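Local coordinates for protein vinylacetyl-CoA Delta-isomerase (Nitrosopumilus maritimus SCM1, PDB 6VJR) that probably interconverts vinylacetyl-CoA and crotonyl-CoA and dehydrates 4-hydroxybutyryl-CoA, using FAD and an iron-sulfur cluster, at residues 283-296 with 355-369. Sequence-based numbering, arbitrary orientation.
With FE (Fe (III) ion), chain I; SF4 (iron/sulfur cluster), chain E.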
ATOM      1  N   GLU A 283      13.288 -20.411 -18.019  1.00 13.88           N
ATOM      2  CA  GLU A 283      12.104 -20.665 -17.211  1.00 14.83           C
ATOM      3  C   GLU A 283      12.449 -21.455 -15.960  1.00 13.86           C
ATOM      4  O   GLU A 283      12.020 -21.119 -14.867  1.00 14.21           O
ATOM      5  CB  GLU A 283      11.035 -21.394 -18.010  1.00 18.56           C
ATOM      6  CG  GLU A 283       9.744 -21.634 -17.245  1.00 23.06           C
ATOM      7  CD  GLU A 283       8.584 -22.089 -18.137  1.00 31.95           C
ATOM      8  OE1 GLU A 283       7.425 -21.702 -17.913  1.00 40.45           O
ATOM      9  OE2 GLU A 283       8.832 -22.789 -19.120  1.00 42.56           O
ATOM     10  N   ARG A 284      13.187 -22.552 -16.134  1.00 13.91           N
ATOM     11  CA  ARG A 284      13.490 -23.371 -14.987  1.00 14.43           C
ATOM     12  C   ARG A 284      14.509 -22.772 -14.034  1.00 12.58           C
ATOM     13  O   ARG A 284      14.344 -22.891 -12.821  1.00 13.88           O
ATOM     14  CB  ARG A 284      13.855 -24.767 -15.467  1.00 15.68           C
ATOM     15  CG  ARG A 284      12.720 -25.452 -16.205  1.00 17.16           C
ATOM     16  CD  ARG A 284      13.021 -26.880 -16.500  1.00 18.60           C
ATOM     17  NE  ARG A 284      11.908 -27.416 -17.274  1.00 19.47           N
ATOM     18  CZ  ARG A 284      11.893 -28.581 -17.854  1.00 20.03           C
ATOM     19  NH1 ARG A 284      12.905 -29.390 -17.685  1.00 20.15           N
ATOM     20  NH2 ARG A 284      10.850 -28.936 -18.575  1.00 23.07           N
ATOM     21  N   PHE A 285      15.529 -22.097 -14.558  1.00 12.92           N
ATOM     22  CA  PHE A 285      16.480 -21.397 -13.716  1.00 11.86           C
ATOM     23  C   PHE A 285      15.761 -20.356 -12.867  1.00 11.88           C
ATOM     24  O   PHE A 285      15.931 -20.296 -11.629  1.00 12.86           O
ATOM     25  CB  PHE A 285      17.588 -20.743 -14.523  1.00 13.07           C
ATOM     26  CG  PHE A 285      18.416 -19.808 -13.679  1.00 14.57           C
ATOM     27  CD1 PHE A 285      19.273 -20.303 -12.719  1.00 15.83           C
ATOM     28  CD2 PHE A 285      18.147 -18.448 -13.701  1.00 17.79           C
ATOM     29  CE1 PHE A 285      20.014 -19.451 -11.940  1.00 17.31           C
ATOM     30  CE2 PHE A 285      18.857 -17.578 -12.888  1.00 20.48           C
ATOM     31  CZ  PHE A 285      19.772 -18.074 -11.989  1.00 19.12           C
ATOM     32  N   THR A 286      14.958 -19.537 -13.539  1.00 12.68           N
ATOM     33  CA  THR A 286      14.216 -18.510 -12.828  1.00 13.61           C
ATOM     34  C   THR A 286      13.189 -19.097 -11.862  1.00 12.99           C
ATOM     35  O   THR A 286      12.923 -18.495 -10.818  1.00 13.44           O
ATOM     36  CB  THR A 286      13.605 -17.438 -13.737  1.00 14.37           C
ATOM     37  OG1 THR A 286      12.663 -18.016 -14.643  1.00 15.26           O
ATOM     38  CG2 THR A 286      14.687 -16.656 -14.459  1.00 14.40           C
ATOM     39  N   CYS A 287      12.582 -20.223 -12.198  1.00 12.62           N
ATOM     40  CA  CYS A 287      11.666 -20.891 -11.290  1.00 13.63           C
ATOM     41  C   CYS A 287      12.372 -21.167  -9.961  1.00 13.51           C
ATOM     42  O   CYS A 287      11.840 -20.845  -8.900  1.00 13.51           O
ATOM     43  CB  CYS A 287      11.196 -22.187 -11.934  1.00 14.76           C
ATOM     44  SG  CYS A 287      10.012 -23.128 -10.951  1.00 15.97           S
ATOM     45  N   TYR A 288      13.535 -21.835 -10.001  1.00 12.63           N
ATOM     46  CA  TYR A 288      14.267 -22.065  -8.773  1.00 13.40           C
ATOM     47  C   TYR A 288      14.654 -20.758  -8.100  1.00 12.74           C
ATOM     48  O   TYR A 288      14.499 -20.570  -6.875  1.00 13.85           O
ATOM     49  CB  TYR A 288      15.532 -22.876  -9.023  1.00 13.65           C
ATOM     50  CG  TYR A 288      15.343 -24.351  -9.375  1.00 12.90           C
ATOM     51  CD1 TYR A 288      14.844 -25.267  -8.470  1.00 13.11           C
ATOM     52  CD2 TYR A 288      15.589 -24.798 -10.665  1.00 13.11           C
ATOM     53  CE1 TYR A 288      14.683 -26.587  -8.812  1.00 13.74           C
ATOM     54  CE2 TYR A 288      15.456 -26.125 -11.012  1.00 13.09           C
ATOM     55  CZ  TYR A 288      14.919 -27.015 -10.108  1.00 13.25           C
ATOM     56  OH  TYR A 288      14.779 -28.340 -10.446  1.00 15.03           O
ATOM     57  N   HIS A 289      15.289 -19.892  -8.888  1.00 12.83           N
ATOM     58  CA  HIS A 289      15.959 -18.754  -8.287  1.00 12.61           C
ATOM     59  C   HIS A 289      14.968 -17.756  -7.670  1.00 11.54           C
ATOM     60  O   HIS A 289      15.284 -17.162  -6.634  1.00 12.09           O
ATOM     61  CB  HIS A 289      16.932 -18.092  -9.243  1.00 13.34           C
ATOM     62  CG  HIS A 289      17.956 -17.291  -8.514  1.00 14.35           C
ATOM     63  ND1 HIS A 289      18.857 -17.817  -7.616  1.00 16.10           N
ATOM     64  CD2 HIS A 289      18.159 -15.958  -8.502  1.00 17.28           C
ATOM     65  CE1 HIS A 289      19.565 -16.795  -7.094  1.00 19.02           C
ATOM     66  NE2 HIS A 289      19.153 -15.653  -7.627  1.00 18.31           N
ATOM     67  N   ARG A 290      13.774 -17.633  -8.250  1.00 12.00           N
ATOM     68  CA  ARG A 290      12.756 -16.709  -7.751  1.00 11.65           C
ATOM     69  C   ARG A 290      12.292 -17.099  -6.345  1.00 11.38           C
ATOM     70  O   ARG A 290      11.819 -16.258  -5.607  1.00 14.12           O
ATOM     71  CB  ARG A 290      11.617 -16.579  -8.761  1.00 10.76           C
ATOM     72  CG  ARG A 290      12.035 -15.647  -9.888  1.00 12.05           C
ATOM     73  CD  ARG A 290      11.044 -15.477 -10.986  1.00 12.76           C
ATOM     74  NE  ARG A 290      11.603 -14.640 -12.043  1.00 12.60           N
ATOM     75  CZ  ARG A 290      11.190 -14.652 -13.297  1.00 13.68           C
ATOM     76  NH1 ARG A 290      10.057 -15.230 -13.616  1.00 15.32           N
ATOM     77  NH2 ARG A 290      11.937 -14.125 -14.229  1.00 14.90           N
ATOM     78  N   ARG A 291      12.491 -18.354  -5.910  1.00 11.91           N
ATOM     79  CA  ARG A 291      12.215 -18.665  -4.514  1.00 13.26           C
ATOM     80  C   ARG A 291      13.460 -18.964  -3.666  1.00 13.46           C
ATOM     81  O   ARG A 291      13.332 -19.199  -2.453  1.00 15.56           O
ATOM     82  CB  ARG A 291      11.115 -19.686  -4.305  1.00 15.57           C
ATOM     83  CG  ARG A 291      11.222 -21.011  -4.991  1.00 15.46           C
ATOM     84  CD  ARG A 291      12.050 -22.084  -4.250  1.00 16.11           C
ATOM     85  NE  ARG A 291      13.470 -22.034  -4.582  1.00 15.85           N
ATOM     86  CZ  ARG A 291      14.343 -23.048  -4.352  1.00 16.39           C
ATOM     87  NH1 ARG A 291      13.999 -24.137  -3.639  1.00 16.00           N
ATOM     88  NH2 ARG A 291      15.573 -22.938  -4.805  1.00 17.47           N
ATOM     89  N   SER A 292      14.660 -18.827  -4.245  1.00 13.80           N
ATOM     90  CA  SER A 292      15.880 -18.715  -3.467  1.00 13.50           C
ATOM     91  C   SER A 292      15.928 -17.427  -2.664  1.00 13.67           C
ATOM     92  O   SER A 292      16.718 -17.326  -1.708  1.00 14.41           O
ATOM     93  CB  SER A 292      17.100 -18.936  -4.356  1.00 14.48           C
ATOM     94  OG  SER A 292      17.158 -20.330  -4.689  1.00 14.75           O
ATOM     95  N   TYR A 293      15.057 -16.472  -3.033  1.00 13.95           N
ATOM     96  CA  TYR A 293      14.934 -15.195  -2.319  1.00 13.47           C
ATOM     97  C   TYR A 293      14.421 -15.341  -0.889  1.00 14.60           C
ATOM     98  O   TYR A 293      14.365 -14.355  -0.170  1.00 14.44           O
ATOM     99  CB  TYR A 293      14.146 -14.120  -3.092  1.00 14.68           C
ATOM    100  CG  TYR A 293      14.981 -13.692  -4.276  1.00 16.52           C
ATOM    101  CD1 TYR A 293      15.908 -12.668  -4.149  1.00 19.11           C
ATOM    102  CD2 TYR A 293      14.882 -14.342  -5.486  1.00 18.96           C
ATOM    103  CE1 TYR A 293      16.778 -12.345  -5.161  1.00 21.09           C
ATOM    104  CE2 TYR A 293      15.741 -14.034  -6.523  1.00 21.77           C
ATOM    105  CZ  TYR A 293      16.715 -13.076  -6.337  1.00 21.31           C
ATOM    106  OH  TYR A 293      17.615 -12.851  -7.299  1.00 24.22           O
ATOM    107  N   VAL A 294      14.140 -16.561  -0.429  1.00 14.57           N
ATOM    108  CA  VAL A 294      14.066 -16.837   0.999  1.00 14.64           C
ATOM    109  C   VAL A 294      15.330 -16.356   1.732  1.00 13.57           C
ATOM    110  O   VAL A 294      15.288 -16.006   2.915  1.00 14.11           O
ATOM    111  CB  VAL A 294      13.808 -18.321   1.209  1.00 16.85           C
ATOM    112  CG1 VAL A 294      14.099 -18.784   2.633  1.00 19.59           C
ATOM    113  CG2 VAL A 294      12.392 -18.643   0.803  1.00 16.93           C
ATOM    114  N   CYS A 295      16.456 -16.286   1.020  1.00 13.88           N
ATOM    115  CA  CYS A 295      17.689 -15.766   1.615  1.00 14.20           C
ATOM    116  C   CYS A 295      17.448 -14.362   2.211  1.00 13.53           C
ATOM    117  O   CYS A 295      17.946 -14.029   3.283  1.00 14.73           O
ATOM    118  CB  CYS A 295      18.853 -15.764   0.625  1.00 17.88           C
ATOM    119  SG  CYS A 295      18.626 -14.614  -0.761  1.00 23.29           S
ATOM    120  N   LYS A 296      16.607 -13.558   1.560  1.00 12.24           N
ATOM    121  CA  LYS A 296      16.387 -12.190   1.971  1.00 12.23           C
ATOM    122  C   LYS A 296      15.590 -12.114   3.279  1.00 11.45           C
ATOM    123  O   LYS A 296      15.584 -11.089   3.962  1.00 12.41           O
ATOM    124  CB  LYS A 296      15.575 -11.438   0.914  1.00 12.97           C
ATOM    125  CG  LYS A 296      16.246 -11.354  -0.447  1.00 15.06           C
ATOM    126  CD  LYS A 296      17.619 -10.723  -0.513  1.00 18.62           C
ATOM    127  CE  LYS A 296      18.166 -10.890  -1.921  1.00 21.97           C
ATOM    128  NZ  LYS A 296      19.511 -10.377  -2.048  1.00 29.24           N
ATOM    129  N   TYR A 355      13.773 -32.613  -8.878  1.00 15.28           N
ATOM    130  CA  TYR A 355      12.543 -31.933  -8.484  1.00 15.42           C
ATOM    131  C   TYR A 355      12.640 -30.443  -8.831  1.00 14.28           C
ATOM    132  O   TYR A 355      13.686 -29.807  -8.624  1.00 15.01           O
ATOM    133  CB  TYR A 355      12.226 -32.136  -6.999  1.00 15.75           C
ATOM    134  CG  TYR A 355      11.479 -33.431  -6.746  1.00 17.72           C
ATOM    135  CD1 TYR A 355      12.047 -34.663  -7.054  1.00 18.96           C
ATOM    136  CD2 TYR A 355      10.181 -33.423  -6.249  1.00 19.40           C
ATOM    137  CE1 TYR A 355      11.325 -35.834  -6.896  1.00 20.79           C
ATOM    138  CE2 TYR A 355       9.456 -34.582  -6.088  1.00 21.50           C
ATOM    139  CZ  TYR A 355      10.033 -35.793  -6.415  1.00 20.92           C
ATOM    140  OH  TYR A 355       9.357 -36.964  -6.261  1.00 25.60           O
ATOM    141  N   LEU A 356      11.550 -29.918  -9.386  1.00 13.52           N
ATOM    142  CA  LEU A 356      11.372 -28.492  -9.669  1.00 13.53           C
ATOM    143  C   LEU A 356      10.281 -27.940  -8.764  1.00 13.62           C
ATOM    144  O   LEU A 356       9.198 -28.504  -8.652  1.00 14.80           O
ATOM    145  CB  LEU A 356      11.003 -28.370 -11.151  1.00 14.63           C
ATOM    146  CG  LEU A 356      10.761 -26.949 -11.671  1.00 15.54           C
ATOM    147  CD1 LEU A 356      12.066 -26.168 -11.687  1.00 16.20           C
ATOM    148  CD2 LEU A 356      10.156 -26.960 -13.029  1.00 18.31           C
ATOM    149  N   ASN A 357      10.548 -26.804  -8.124  1.00 12.96           N
ATOM    150  CA  ASN A 357       9.574 -26.145  -7.289  1.00 13.98           C
ATOM    151  C   ASN A 357       8.432 -25.576  -8.141  1.00 12.74           C
ATOM    152  O   ASN A 357       8.505 -25.468  -9.363  1.00 13.77           O
ATOM    153  CB  ASN A 357      10.246 -25.025  -6.496  1.00 13.38           C
ATOM    154  CG  ASN A 357      10.899 -24.041  -7.426  1.00 14.03           C
ATOM    155  OD1 ASN A 357      11.854 -24.349  -8.142  1.00 14.91           O
ATOM    156  ND2 ASN A 357      10.373 -22.837  -7.439  1.00 14.86           N
ATOM    157  N   ASP A 358       7.325 -25.247  -7.463  1.00 13.95           N
ATOM    158  CA  ASP A 358       6.132 -24.700  -8.078  1.00 14.76           C
ATOM    159  C   ASP A 358       6.406 -23.328  -8.664  1.00 13.40           C
ATOM    160  O   ASP A 358       6.672 -22.371  -7.942  1.00 14.29           O
ATOM    161  CB  ASP A 358       4.978 -24.601  -7.095  1.00 14.89           C
ATOM    162  CG  ASP A 358       3.661 -24.243  -7.761  1.00 16.54           C
ATOM    163  OD1 ASP A 358       3.578 -23.127  -8.316  1.00 16.64           O
ATOM    164  OD2 ASP A 358       2.734 -25.103  -7.753  1.00 19.78           O
ATOM    165  N   ASP A 359       6.307 -23.234  -9.987  1.00 14.11           N
ATOM    166  CA  ASP A 359       6.666 -22.002 -10.688  1.00 14.38           C
ATOM    167  C   ASP A 359       5.778 -20.816 -10.288  1.00 14.62           C
ATOM    168  O   ASP A 359       6.288 -19.723 -10.053  1.00 17.06           O
ATOM    169  CB  ASP A 359       6.613 -22.227 -12.184  1.00 15.82           C
ATOM    170  CG  ASP A 359       7.216 -21.091 -12.984  1.00 19.72           C
ATOM    171  OD1 ASP A 359       6.583 -20.007 -12.987  1.00 23.42           O
ATOM    172  OD2 ASP A 359       8.291 -21.321 -13.555  1.00 23.39           O
ATOM    173  N   MET A 360       4.478 -21.020 -10.233  1.00 13.41           N
ATOM    174  CA  MET A 360       3.562 -19.954  -9.891  1.00 11.91           C
ATOM    175  C   MET A 360       3.916 -19.381  -8.526  1.00 12.13           C
ATOM    176  O   MET A 360       4.037 -18.175  -8.377  1.00 12.56           O
ATOM    177  CB  MET A 360       2.097 -20.407  -9.925  1.00 13.81           C
ATOM    178  CG  MET A 360       1.166 -19.354  -9.404  1.00 14.18           C
ATOM    179  SD  MET A 360       0.952 -17.910 -10.435  1.00 17.50           S
ATOM    180  CE  MET A 360      -0.524 -18.386 -11.354  1.00 17.16           C
ATOM    181  N   LEU A 361       4.107 -20.249  -7.546  1.00 12.18           N
ATOM    182  CA  LEU A 361       4.401 -19.759  -6.211  1.00 12.39           C
ATOM    183  C   LEU A 361       5.785 -19.112  -6.098  1.00 11.51           C
ATOM    184  O   LEU A 361       5.961 -18.216  -5.276  1.00 12.43           O
ATOM    185  CB  LEU A 361       4.188 -20.860  -5.198  1.00 14.12           C
ATOM    186  CG  LEU A 361       2.765 -21.394  -5.105  1.00 16.55           C
ATOM    187  CD1 LEU A 361       2.686 -22.613  -4.231  1.00 18.70           C
ATOM    188  CD2 LEU A 361       1.899 -20.293  -4.520  1.00 19.23           C
ATOM    189  N   ALA A 362       6.748 -19.555  -6.925  1.00 11.39           N
ATOM    190  CA  ALA A 362       8.024 -18.866  -7.022  1.00 11.33           C
ATOM    191  C   ALA A 362       7.806 -17.427  -7.502  1.00 11.31           C
ATOM    192  O   ALA A 362       8.490 -16.528  -7.039  1.00 12.34           O
ATOM    193  CB  ALA A 362       8.977 -19.581  -7.915  1.00 13.23           C
ATOM    194  N   GLN A 363       6.922 -17.212  -8.479  1.00 11.34           N
ATOM    195  CA  GLN A 363       6.684 -15.849  -8.978  1.00 11.89           C
ATOM    196  C   GLN A 363       6.184 -14.977  -7.849  1.00 11.58           C
ATOM    197  O   GLN A 363       6.544 -13.803  -7.731  1.00 12.97           O
ATOM    198  CB  GLN A 363       5.694 -15.834 -10.134  1.00 11.98           C
ATOM    199  CG  GLN A 363       5.997 -16.781 -11.275  1.00 13.11           C
ATOM    200  CD  GLN A 363       7.394 -16.638 -11.787  1.00 14.09           C
ATOM    201  OE1 GLN A 363       7.912 -15.513 -11.949  1.00 13.68           O
ATOM    202  NE2 GLN A 363       7.997 -17.784 -12.082  1.00 16.07           N
ATOM    203  N   VAL A 364       5.283 -15.532  -7.053  1.00 11.95           N
ATOM    204  CA  VAL A 364       4.706 -14.804  -5.935  1.00 13.45           C
ATOM    205  C   VAL A 364       5.758 -14.450  -4.880  1.00 13.34           C
ATOM    206  O   VAL A 364       5.779 -13.361  -4.339  1.00 14.51           O
ATOM    207  CB  VAL A 364       3.555 -15.666  -5.374  1.00 15.58           C
ATOM    208  CG1 VAL A 364       3.064 -15.064  -4.069  1.00 17.08           C
ATOM    209  CG2 VAL A 364       2.426 -15.843  -6.386  1.00 17.94           C
ATOM    210  N   CYS A 365       6.648 -15.395  -4.560  1.00 11.69           N
ATOM    211  CA  CYS A 365       7.741 -15.140  -3.643  1.00 11.61           C
ATOM    212  C   CYS A 365       8.557 -13.941  -4.140  1.00 11.18           C
ATOM    213  O   CYS A 365       8.729 -12.926  -3.466  1.00 11.22           O
ATOM    214  CB  CYS A 365       8.605 -16.373  -3.488  1.00 11.35           C
ATOM    215  SG  CYS A 365      10.026 -16.124  -2.390  1.00 13.39           S
ATOM    216  N   LYS A 366       9.069 -14.039  -5.348  0.66 11.19           N
ATOM    217  CA  LYS A 366       9.936 -12.996  -5.888  0.66 11.19           C
ATOM    218  C   LYS A 366       9.180 -11.676  -6.035  0.66 10.91           C
ATOM    219  O   LYS A 366       9.743 -10.619  -5.773  0.66 11.46           O
ATOM    220  CB  LYS A 366      10.497 -13.488  -7.221  0.66 12.54           C
ATOM    221  CG  LYS A 366      10.930 -12.357  -8.111  0.66 13.10           C
ATOM    222  CD  LYS A 366      12.215 -11.677  -7.679  0.66 15.21           C
ATOM    223  CE  LYS A 366      12.543 -10.689  -8.721  0.66 14.98           C
ATOM    224  NZ  LYS A 366      13.672  -9.834  -8.440  0.66 15.42           N
ATOM    225  N   HIS A 367       7.930 -11.721  -6.492  1.00 11.10           N
ATOM    226  CA  HIS A 367       7.209 -10.455  -6.678  1.00 11.24           C
ATOM    227  C   HIS A 367       7.068  -9.707  -5.360  1.00 11.01           C
ATOM    228  O   HIS A 367       7.205  -8.469  -5.330  1.00 11.82           O
ATOM    229  CB  HIS A 367       5.916 -10.637  -7.454  1.00 12.83           C
ATOM    230  CG  HIS A 367       5.551  -9.448  -8.265  1.00 14.00           C
ATOM    231  ND1 HIS A 367       6.383  -9.007  -9.277  1.00 14.71           N
ATOM    232  CD2 HIS A 367       4.524  -8.586  -8.221  1.00 14.76           C
ATOM    233  CE1 HIS A 367       5.794  -7.943  -9.862  1.00 15.26           C
ATOM    234  NE2 HIS A 367       4.686  -7.669  -9.229  1.00 14.98           N
ATOM    235  N   ASN A 368       6.780 -10.439  -4.276  1.00 10.67           N
ATOM    236  CA  ASN A 368       6.766  -9.836  -2.955  1.00 10.77           C
ATOM    237  C   ASN A 368       8.143  -9.293  -2.561  1.00 10.59           C
ATOM    238  O   ASN A 368       8.245  -8.264  -1.881  1.00 11.67           O
ATOM    239  CB  ASN A 368       6.115 -10.737  -1.921  1.00 12.23           C
ATOM    240  CG  ASN A 368       4.627 -10.832  -2.131  1.00 13.59           C
ATOM    241  OD1 ASN A 368       3.946  -9.810  -2.334  1.00 15.49           O
ATOM    242  ND2 ASN A 368       4.077 -12.032  -2.060  1.00 14.78           N
ATOM    243  N   VAL A 369       9.195 -10.072  -2.858  0.60 10.60           N
ATOM    244  CA  VAL A 369      10.573  -9.639  -2.618  0.60 11.11           C
ATOM    245  C   VAL A 369      10.871  -8.283  -3.274  0.60 10.80           C
ATOM    246  O   VAL A 369      11.656  -7.497  -2.739  0.60 11.07           O
ATOM    247  CB  VAL A 369      11.554 -10.747  -3.049  0.60 11.77           C
ATOM    248  CG1 VAL A 369      12.997 -10.294  -3.178  0.60 11.43           C
ATOM    249  CG2 VAL A 369      11.450 -11.912  -2.088  0.60 12.56           C
TER
HETATM  250 FE    FE I 605      19.518 -13.445  -7.205  0.70 18.30          FE
HETATM  251 FE1  SF4 E 601      20.703 -14.559  -4.644  0.30 54.23          FE
HETATM  252 FE2  SF4 E 601      20.365 -14.153  -1.947  1.00 67.50          FE
HETATM  253 FE3  SF4 E 601      22.750 -14.009  -2.975  1.00 37.28          FE
HETATM  254 FE4  SF4 E 601      21.606 -16.411  -2.636  1.00 41.57          FE
HETATM  255  S1  SF4 E 601      22.317 -15.033  -1.020  1.00 32.64           S
HETATM  256  S2  SF4 E 601      22.728 -15.658  -4.558  1.00 38.65           S
HETATM  257  S3  SF4 E 601      19.408 -15.865  -3.189  1.00 50.85           S
HETATM  258  S4  SF4 E 601      21.015 -12.653  -3.551  1.00 58.18           S
HETATM  259  O   HOH W   1       9.921 -18.963 -14.117  1.00 19.28           O
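Next to the metal site, helix 359-369 packs against helix 283-292 and the turn after it, where Ala362 and Asn357 meet Cys287. His289 NE2 and Tyr293 OH bind the iron(III) ion together with Glu443, and Cys295 SG binds the iron-sulfur cluster. The axes of helices 283-292 and 359-369 approach to 7.6 Å at 46°. Ala362 lets the backbones come close, its CB 3.3 Å from Cys287 O. That oxygen accepts from Asn357 ND2 at 2.9 Å, nearly straight at 165° but from above the carbonyl plane. With chi1 at 58°, Asn357 CG sits between the backbone N and the carbonyl carbon, which brings ND2 to Cys287 O. Tyr288 OH donates to Tyr355 O at 2.6 Å, while Leu356 CD1 lies over one ring face in a CH-pi contact, 3.7 Å from the centroid. Arg290 reaches out extended, and its NH1 donates to Gln363 OE1 at 2.7 Å. The guanidinium and amide planes are almost perpendicular. A water bridges Thr286 OG1 and Asp359 OD2. Helix 101-121 packs on Phe285 and Tyr288, helix 451-461 touches Gln363, and helix 320-345 touches Arg291. Strand 355-356 pairs with strand 348-349.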